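Local coordinates for activator of Hsp90 ATPase homologue 1/2-like C-terminal domain-containing protein (PDB 3PU2) that is of unknown function but belongs to the AHA1 family of the SRPBCC superfamily and may act as an Hsp90 ATPase activator or bind an apolar ligand, at residues Gln27-Leu32 and His87-Ser92; Arg45-Thr50 and Arg72-Thr77; Glu51-Phe54 and Gly60-Arg63. One frame throughout, in Å; residues are numbered along the deposited sequence.

After strands 6-7 and 14-21 the chain enters helix 25-33, whose residues 27-32 meet residues 87-92 in interaction 1, closing the longest of the three loops. Inside that loop lies interaction 2, where the segment leading into strand 49-54 meets the start of strand 73-84. Interaction 3, the hairpin pairing of 51-54 with 60-63, is nested in turn within interaction 2, so the three contacts enclose one another without crossing. Interactions 1 and 3 touch, with Leu89 packing on Phe54 and His91 on Ile62; interactions 2 and 3 share strand 49-54. Together they join helix 25-33 to the antiparallel sheet and hold its edge hairpin and strand 73-84 together.

Interaction 1 of 3, residues Gln27-Leu32 and His87-Ser92; sequences QLWAAL and HRLIHS
Trp29 lays the far end of its indole, the six-membered ring, against Leu89 and the backbone of Arg88. The indole is carried outward from helix 25-33 with CG anti to the backbone N (chi1 174°), which brings CH2 to 3.7 Å from Leu89 CD1. Leu89 CB meets the same corner of the ring, also 3.7 Å from Trp29 CH2, and the two side chains cross at about a right angle; the leucine methyl approaches the indole obliquely. Close to the ring plane, the carbonyl O of Arg88 comes to the indole edge, 3.3 Å from Trp29 CH2. In the helix-grip fold of the Bet v 1-like clan, this joins a short helix to the curved sheet, here at the classic beta bulge in which His87 and Arg88 both face Glu84. The Arg88 guanidinium forms a salt bridge with Glu84, while Pro85 and Pro86 add to the surroundings of the indole. A serine in place of Trp29 would probably take the indole from Leu89 and the Arg88 carbonyl and open a gap between helix and strand. Apolar packing and a carbonyl at a ring edge thus join the two segments, implying a contact governed by shape rather than by directional bonds.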
loop_
_atom_site.group_PDB
_atom_site.type_symbol
_atom_site.label_atom_id
_atom_site.label_comp_id
_atom_site.label_asym_id
_atom_site.label_seq_id
_atom_site.Cartn_x
_atom_site.Cartn_y
_atom_site.Cartn_z
ATOM N N GLN A 27 -5.130 14.705 -2.703
ATOM C CA GLN A 27 -4.353 14.696 -1.473
ATOM C C GLN A 27 -4.007 13.273 -1.122
ATOM O O GLN A 27 -2.919 12.996 -0.628
ATOM C CB GLN A 27 -5.150 15.300 -0.326
ATOM C CG GLN A 27 -5.640 16.704 -0.564
ATOM C CD GLN A 27 -6.559 17.161 0.543
ATOM O OE1 GLN A 27 -7.580 16.526 0.813
ATOM N NE2 GLN A 27 -6.202 18.263 1.195
ATOM N N LEU A 28 -4.939 12.367 -1.373
ATOM C CA LEU A 28 -4.697 10.978 -1.059
ATOM C C LEU A 28 -3.586 10.419 -1.946
ATOM O O LEU A 28 -2.743 9.646 -1.484
ATOM C CB LEU A 28 -5.972 10.167 -1.234
ATOM C CG LEU A 28 -5.872 8.802 -0.558
ATOM C CD1 LEU A 28 -5.413 9.007 0.869
ATOM C CD2 LEU A 28 -7.209 8.087 -0.590
ATOM N N TRP A 29 -3.581 10.810 -3.216
ATOM C CA TRP A 29 -2.558 10.353 -4.152
ATOM C C TRP A 29 -1.187 10.862 -3.706
ATOM O O TRP A 29 -0.190 10.156 -3.838
ATOM C CB TRP A 29 -2.885 10.839 -5.579
ATOM C CG TRP A 29 -1.830 10.561 -6.627
ATOM C CD1 TRP A 29 -0.703 11.300 -6.891
ATOM C CD2 TRP A 29 -1.786 9.445 -7.513
ATOM N NE1 TRP A 29 0.041 10.707 -7.884
ATOM C CE2 TRP A 29 -0.601 9.564 -8.282
ATOM C CE3 TRP A 29 -2.625 8.350 -7.731
ATOM C CZ2 TRP A 29 -0.244 8.632 -9.250
ATOM C CZ3 TRP A 29 -2.271 7.423 -8.693
ATOM C CH2 TRP A 29 -1.088 7.567 -9.442
ATOM N N ALA A 30 -1.134 12.075 -3.167
ATOM C CA ALA A 30 0.134 12.638 -2.704
ATOM C C ALA A 30 0.639 11.862 -1.483
ATOM O O ALA A 30 1.852 11.755 -1.252
ATOM C CB ALA A 30 -0.038 14.113 -2.353
ATOM N N ALA A 31 -0.304 11.320 -0.710
ATOM C CA ALA A 31 0.009 10.549 0.482
ATOM C C ALA A 31 0.485 9.156 0.109
ATOM O O ALA A 31 1.429 8.641 0.693
ATOM C CB ALA A 31 -1.221 10.449 1.371
ATOM N N LEU A 32 -0.184 8.554 -0.871
ATOM C CA LEU A 32 0.128 7.208 -1.338
ATOM C C LEU A 32 1.354 7.079 -2.243
ATOM O O LEU A 32 1.889 5.972 -2.409
ATOM C CB LEU A 32 -1.085 6.641 -2.066
ATOM C CG LEU A 32 -2.272 6.299 -1.169
ATOM C CD1 LEU A 32 -3.543 6.293 -1.972
ATOM C CD2 LEU A 32 -2.060 4.941 -0.546
ATOM N N HIS A 87 -6.280 8.588 -10.124
ATOM C CA HIS A 87 -7.211 7.487 -9.911
ATOM C C HIS A 87 -6.660 6.083 -10.011
ATOM O O HIS A 87 -7.306 5.131 -9.572
ATOM C CB HIS A 87 -8.412 7.577 -10.862
ATOM C CG HIS A 87 -8.283 8.614 -11.937
ATOM N ND1 HIS A 87 -8.722 9.912 -11.774
ATOM C CD2 HIS A 87 -7.808 8.537 -13.204
ATOM C CE1 HIS A 87 -8.528 10.586 -12.895
ATOM N NE2 HIS A 87 -7.974 9.774 -13.778
ATOM N N ARG A 88 -5.486 5.936 -10.596
ATOM C CA ARG A 88 -4.962 4.593 -10.745
ATOM C C ARG A 88 -3.452 4.500 -10.756
ATOM O O ARG A 88 -2.764 5.369 -11.285
ATOM C CB ARG A 88 -5.533 3.983 -12.026
ATOM C CG ARG A 88 -5.605 2.481 -11.994
ATOM C CD ARG A 88 -6.363 1.919 -13.186
ATOM N NE ARG A 88 -5.674 2.150 -14.450
ATOM C CZ ARG A 88 -5.665 1.281 -15.455
ATOM N NH1 ARG A 88 -6.308 0.126 -15.338
ATOM N NH2 ARG A 88 -5.020 1.564 -16.576
ATOM N N LEU A 89 -2.940 3.442 -10.145
ATOM C CA LEU A 89 -1.502 3.191 -10.103
ATOM C C LEU A 89 -1.328 1.693 -9.979
ATOM O O LEU A 89 -2.043 1.021 -9.225
ATOM C CB LEU A 89 -0.832 3.881 -8.915
ATOM C CG LEU A 89 0.679 3.636 -8.834
ATOM C CD1 LEU A 89 1.413 4.829 -9.365
ATOM C CD2 LEU A 89 1.090 3.404 -7.391
ATOM N N ILE A 90 -0.379 1.168 -10.736
ATOM C CA ILE A 90 -0.112 -0.255 -10.727
ATOM C C ILE A 90 1.393 -0.448 -10.653
ATOM O O ILE A 90 2.161 0.192 -11.396
ATOM C CB ILE A 90 -0.617 -0.911 -12.012
ATOM C CG1 ILE A 90 -2.106 -0.624 -12.190
ATOM C CG2 ILE A 90 -0.324 -2.403 -11.972
ATOM C CD1 ILE A 90 -2.689 -1.139 -13.488
ATOM N N HIS A 91 1.821 -1.303 -9.738
ATOM C CA HIS A 91 3.234 -1.580 -9.623
ATOM C C HIS A 91 3.405 -2.993 -9.154
ATOM O O HIS A 91 2.460 -3.626 -8.671
ATOM C CB HIS A 91 3.922 -0.630 -8.643
ATOM C CG HIS A 91 3.512 -0.815 -7.212
ATOM N ND1 HIS A 91 2.562 -0.025 -6.600
ATOM C CD2 HIS A 91 3.944 -1.683 -6.267
ATOM C CE1 HIS A 91 2.429 -0.397 -5.339
ATOM N NE2 HIS A 91 3.256 -1.402 -5.113
ATOM N N SER A 92 4.610 -3.500 -9.318
ATOM C CA SER A 92 4.901 -4.842 -8.874
ATOM C C SER A 92 5.546 -4.672 -7.501
ATOM O O SER A 92 6.015 -3.584 -7.174
ATOM C CB SER A 92 5.868 -5.503 -9.855
ATOM O OG SER A 92 6.985 -4.659 -10.106
#

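Interaction 2 of 3, residues Arg45-Thr50 and Arg72-Thr77; sequences RGWPMT and RTRGLT
This is a cation-pi contact at the surface of the helix-grip fold, where Trp47, in the loop leading into edge strand 49-54, reaches past strand 61-67 to the beginning of strand 73-84. The intervening strand is bonded to both sides: Pro48 pairs with Thr67 and Arg74 with Trp66 through their backbones, so Trp47 reaches the arginines through its side chain, across a neighbour in the sheet. Trp47 is the common partner, and its indole is gripped in two different ways. Arg74 comes over one face, its CZ lying 4.0 Å from the centroid of the six-membered ring and 14° off the ring normal. The guanidinium is not stacked flat: its plane is turned 51° from that of the indole, so that the NH2 end dips toward the ring. A bend at chi3 turns the otherwise extended arginine over the indole. Arg72 works on the rim instead. With its CG between the backbone N and the carbonyl carbon (chi1 56°), it brings both CG and NE against the outer corner of the ring, Trp47 CH2 lying 3.5 Å from Arg72 NE. Here the planes are perpendicular, the indole edge meeting a guanidinium face. The aromatic face probably helps to offset the positive charge of Arg74. At the adjoining corner of the indole, the carbonyl O of Arg72 lies 3.6 Å from Trp47 CZ3.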
loop_
_atom_site.group_PDB
_atom_site.type_symbol
_atom_site.label_atom_id
_atom_site.label_comp_id
_atom_site.label_asym_id
_atom_site.label_seq_id
_atom_site.Cartn_x
_atom_site.Cartn_y
_atom_site.Cartn_z
ATOM N N ARG A 45 4.127 -1.192 13.908
ATOM C CA ARG A 45 4.603 -0.935 15.268
ATOM C C ARG A 45 6.063 -1.368 15.491
ATOM O O ARG A 45 6.390 -2.564 15.452
ATOM C CB ARG A 45 3.674 -1.656 16.258
ATOM C CG ARG A 45 3.613 -1.063 17.669
ATOM C CD ARG A 45 2.511 -1.731 18.504
ATOM N NE ARG A 45 2.685 -3.181 18.626
ATOM C CZ ARG A 45 3.704 -3.771 19.251
ATOM N NH1 ARG A 45 4.653 -3.038 19.820
ATOM N NH2 ARG A 45 3.774 -5.096 19.307
ATOM N N GLY A 46 6.930 -0.383 15.727
ATOM C CA GLY A 46 8.339 -0.657 15.962
ATOM C C GLY A 46 9.191 -0.864 14.716
ATOM O O GLY A 46 10.326 -1.315 14.807
ATOM N N TRP A 47 8.645 -0.540 13.548
ATOM C CA TRP A 47 9.360 -0.688 12.288
ATOM C C TRP A 47 9.131 0.544 11.415
ATOM O O TRP A 47 8.389 0.490 10.433
ATOM C CB TRP A 47 8.888 -1.935 11.524
ATOM C CG TRP A 47 9.218 -3.239 12.195
ATOM C CD1 TRP A 47 8.629 -3.761 13.310
ATOM C CD2 TRP A 47 10.265 -4.144 11.834
ATOM N NE1 TRP A 47 9.248 -4.933 13.673
ATOM C CE2 TRP A 47 10.258 -5.194 12.784
ATOM C CE3 TRP A 47 11.212 -4.171 10.801
ATOM C CZ2 TRP A 47 11.168 -6.264 12.736
ATOM C CZ3 TRP A 47 12.116 -5.232 10.752
ATOM C CH2 TRP A 47 12.084 -6.267 11.718
ATOM N N PRO A 48 9.751 1.678 11.780
ATOM C CA PRO A 48 9.622 2.918 11.023
ATOM C C PRO A 48 10.212 2.751 9.624
ATOM O O PRO A 48 11.036 1.864 9.394
ATOM C CB PRO A 48 10.411 3.909 11.868
ATOM C CG PRO A 48 11.447 3.050 12.487
ATOM C CD PRO A 48 10.640 1.876 12.931
HETATM N N MSE A 49 9.783 3.590 8.681
HETATM C CA MSE A 49 10.306 3.497 7.323
HETATM C C MSE A 49 11.581 4.317 7.263
HETATM O O MSE A 49 11.557 5.519 7.494
HETATM C CB MSE A 49 9.288 4.016 6.313
HETATM C CG MSE A 49 9.602 3.613 4.879
HETATM SE SE MSE A 49 8.274 4.201 3.624
HETATM C CE MSE A 49 7.083 2.701 3.808
ATOM N N THR A 50 12.697 3.657 6.969
ATOM C CA THR A 50 13.979 4.335 6.923
ATOM C C THR A 50 14.458 4.698 5.525
ATOM O O THR A 50 15.294 5.587 5.381
ATOM C CB THR A 50 15.069 3.524 7.659
ATOM O OG1 THR A 50 14.961 2.144 7.314
ATOM C CG2 THR A 50 14.909 3.660 9.161
ATOM N N ARG A 72 17.699 -5.121 12.532
ATOM C CA ARG A 72 17.328 -5.887 11.332
ATOM C C ARG A 72 16.405 -5.087 10.400
ATOM O O ARG A 72 15.609 -4.252 10.847
ATOM C CB ARG A 72 16.655 -7.212 11.718
ATOM C CG ARG A 72 15.429 -7.036 12.607
ATOM C CD ARG A 72 15.056 -8.328 13.348
ATOM N NE ARG A 72 13.940 -9.056 12.742
ATOM C CZ ARG A 72 13.941 -9.539 11.506
ATOM N NH1 ARG A 72 15.003 -9.374 10.724
ATOM N NH2 ARG A 72 12.884 -10.202 11.058
ATOM N N THR A 73 16.534 -5.336 9.098
ATOM C CA THR A 73 15.708 -4.652 8.111
ATOM C C THR A 73 14.770 -5.588 7.367
ATOM O O THR A 73 14.864 -6.817 7.447
ATOM C CB THR A 73 16.543 -3.913 7.051
ATOM O OG1 THR A 73 17.227 -4.863 6.231
ATOM C CG2 THR A 73 17.532 -2.996 7.709
ATOM N N ARG A 74 13.859 -4.972 6.637
ATOM C CA ARG A 74 12.880 -5.681 5.859
ATOM C C ARG A 74 12.553 -4.711 4.735
ATOM O O ARG A 74 12.230 -3.540 4.979
ATOM C CB ARG A 74 11.654 -5.991 6.738
ATOM C CG ARG A 74 10.334 -6.118 6.006
ATOM C CD ARG A 74 9.270 -6.719 6.914
ATOM N NE ARG A 74 9.000 -5.928 8.115
ATOM C CZ ARG A 74 8.334 -6.395 9.170
ATOM N NH1 ARG A 74 7.884 -7.643 9.168
ATOM N NH2 ARG A 74 8.102 -5.618 10.218
ATOM N N GLY A 75 12.665 -5.177 3.500
ATOM C CA GLY A 75 12.382 -4.279 2.406
ATOM C C GLY A 75 11.737 -4.894 1.192
ATOM O O GLY A 75 11.561 -6.116 1.090
ATOM N N LEU A 76 11.389 -4.024 0.255
ATOM C CA LEU A 76 10.762 -4.466 -0.966
ATOM C C LEU A 76 11.150 -3.564 -2.128
ATOM O O LEU A 76 11.518 -2.407 -1.947
ATOM C CB LEU A 76 9.238 -4.510 -0.783
ATOM C CG LEU A 76 8.469 -3.205 -0.619
ATOM C CD1 LEU A 76 8.346 -2.519 -1.979
ATOM C CD2 LEU A 76 7.091 -3.507 -0.060
ATOM N N THR A 77 11.085 -4.129 -3.321
ATOM C CA THR A 77 11.405 -3.414 -4.535
ATOM C C THR A 77 10.232 -3.683 -5.447
ATOM O O THR A 77 9.509 -4.668 -5.268
ATOM C CB THR A 77 12.660 -3.970 -5.204
ATOM O OG1 THR A 77 13.586 -4.393 -4.198
ATOM C CG2 THR A 77 13.313 -2.901 -6.052
#

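Interaction 3 of 3, residues Glu51-Phe54 and Gly60-Arg63; sequences ECVF and GLIR
Two backbone hydrogen bonds join Val53 and Arg63. Val53 N donates to Arg63 O at 2.8 Å in an almost perfectly straight bond (179° at the hydrogen), with the donor in the carbonyl plane. The return bond, Arg63 N to Val53 O at 2.9 Å, is a little more bent, and its donor is tilted from the carbonyl plane. Around this antiparallel hydrogen-bonded pair, Ile62 CA makes a CA-H...O contact with Val53 O at 3.3 Å. Glu51 crosses Arg63 at a slant without a salt bridge: its OE2 rests 3.5 Å from the aliphatic Arg63 CG, while the guanidinium makes a weak hydrogen bond to Leu76 O. These strands form the beta hairpin 49-54/61-67 at one end of the helix-grip sheet, strand 49-54 being outermost. On the face bearing Val53 and Arg63, their CB atoms approach to 3.9 Å. Phe54 and Ile62 occupy the other face, side by side and pointing the same way. Ile62 CG1 sits over the phenyl face in a CH-pi contact, 4.1 Å from the Phe54 ring centroid. With CG1 anti to its carbonyl carbon (chi1 -79°), Ile62 carries CD1 onward to 3.6 Å from Phe54 CE1; from strand 88-93, Leu89 packs on Phe54 and His91 on Ile62.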
loop_
_atom_site.group_PDB
_atom_site.type_symbol
_atom_site.label_atom_id
_atom_site.label_comp_id
_atom_site.label_asym_id
_atom_site.label_seq_id
_atom_site.Cartn_x
_atom_site.Cartn_y
_atom_site.Cartn_z
ATOM N N GLU A 51 13.946 4.022 4.499
ATOM C CA GLU A 51 14.317 4.354 3.115
ATOM C C GLU A 51 13.074 4.323 2.246
ATOM O O GLU A 51 12.290 3.371 2.289
ATOM C CB GLU A 51 15.343 3.387 2.526
ATOM C CG GLU A 51 16.048 3.971 1.293
ATOM C CD GLU A 51 16.855 2.942 0.505
ATOM O OE1 GLU A 51 17.501 2.068 1.135
ATOM O OE2 GLU A 51 16.850 3.019 -0.747
ATOM N N CYS A 52 12.887 5.364 1.450
ATOM C CA CYS A 52 11.710 5.393 0.621
ATOM C C CYS A 52 11.877 6.080 -0.720
ATOM O O CYS A 52 11.907 7.305 -0.825
ATOM C CB CYS A 52 10.549 6.040 1.378
ATOM S SG CYS A 52 8.970 5.812 0.524
ATOM N N VAL A 53 11.976 5.254 -1.748
ATOM C CA VAL A 53 12.099 5.719 -3.110
ATOM C C VAL A 53 10.795 5.329 -3.795
ATOM O O VAL A 53 10.410 4.162 -3.801
ATOM C CB VAL A 53 13.288 5.033 -3.825
ATOM C CG1 VAL A 53 13.352 5.467 -5.295
ATOM C CG2 VAL A 53 14.581 5.367 -3.087
ATOM N N PHE A 54 10.110 6.317 -4.348
ATOM C CA PHE A 54 8.854 6.081 -5.048
ATOM C C PHE A 54 8.803 7.098 -6.187
ATOM O O PHE A 54 8.981 8.308 -5.983
ATOM C CB PHE A 54 7.676 6.281 -4.095
ATOM C CG PHE A 54 6.450 5.480 -4.448
ATOM C CD1 PHE A 54 6.215 4.246 -3.861
ATOM C CD2 PHE A 54 5.505 5.982 -5.329
ATOM C CE1 PHE A 54 5.047 3.528 -4.145
ATOM C CE2 PHE A 54 4.340 5.269 -5.618
ATOM C CZ PHE A 54 4.112 4.041 -5.023
ATOM N N GLY A 60 8.894 3.698 -13.256
ATOM C CA GLY A 60 9.402 4.159 -11.978
ATOM C C GLY A 60 9.893 3.078 -11.038
ATOM O O GLY A 60 9.439 1.936 -11.077
ATOM N N LEU A 61 10.834 3.459 -10.184
ATOM C CA LEU A 61 11.399 2.550 -9.207
ATOM C C LEU A 61 10.707 2.733 -7.864
ATOM O O LEU A 61 10.312 3.835 -7.499
ATOM C CB LEU A 61 12.906 2.798 -9.044
ATOM C CG LEU A 61 13.641 2.005 -7.949
ATOM C CD1 LEU A 61 13.263 0.526 -8.006
ATOM C CD2 LEU A 61 15.147 2.177 -8.114
ATOM N N ILE A 62 10.549 1.626 -7.156
ATOM C CA ILE A 62 9.944 1.607 -5.839
ATOM C C ILE A 62 10.915 0.835 -4.966
ATOM O O ILE A 62 11.232 -0.320 -5.256
ATOM C CB ILE A 62 8.592 0.858 -5.830
ATOM C CG1 ILE A 62 7.484 1.749 -6.381
ATOM C CG2 ILE A 62 8.247 0.433 -4.418
ATOM C CD1 ILE A 62 6.164 1.025 -6.498
ATOM N N ARG A 63 11.393 1.477 -3.909
ATOM C CA ARG A 63 12.319 0.834 -2.985
ATOM C C ARG A 63 11.943 1.273 -1.574
ATOM O O ARG A 63 11.947 2.465 -1.284
ATOM C CB ARG A 63 13.759 1.238 -3.330
ATOM C CG ARG A 63 14.834 0.696 -2.395
ATOM C CD ARG A 63 14.665 -0.795 -2.141
ATOM N NE ARG A 63 15.673 -1.309 -1.208
ATOM C CZ ARG A 63 15.672 -2.540 -0.699
ATOM N NH1 ARG A 63 14.713 -3.403 -1.023
ATOM N NH2 ARG A 63 16.636 -2.913 0.133
#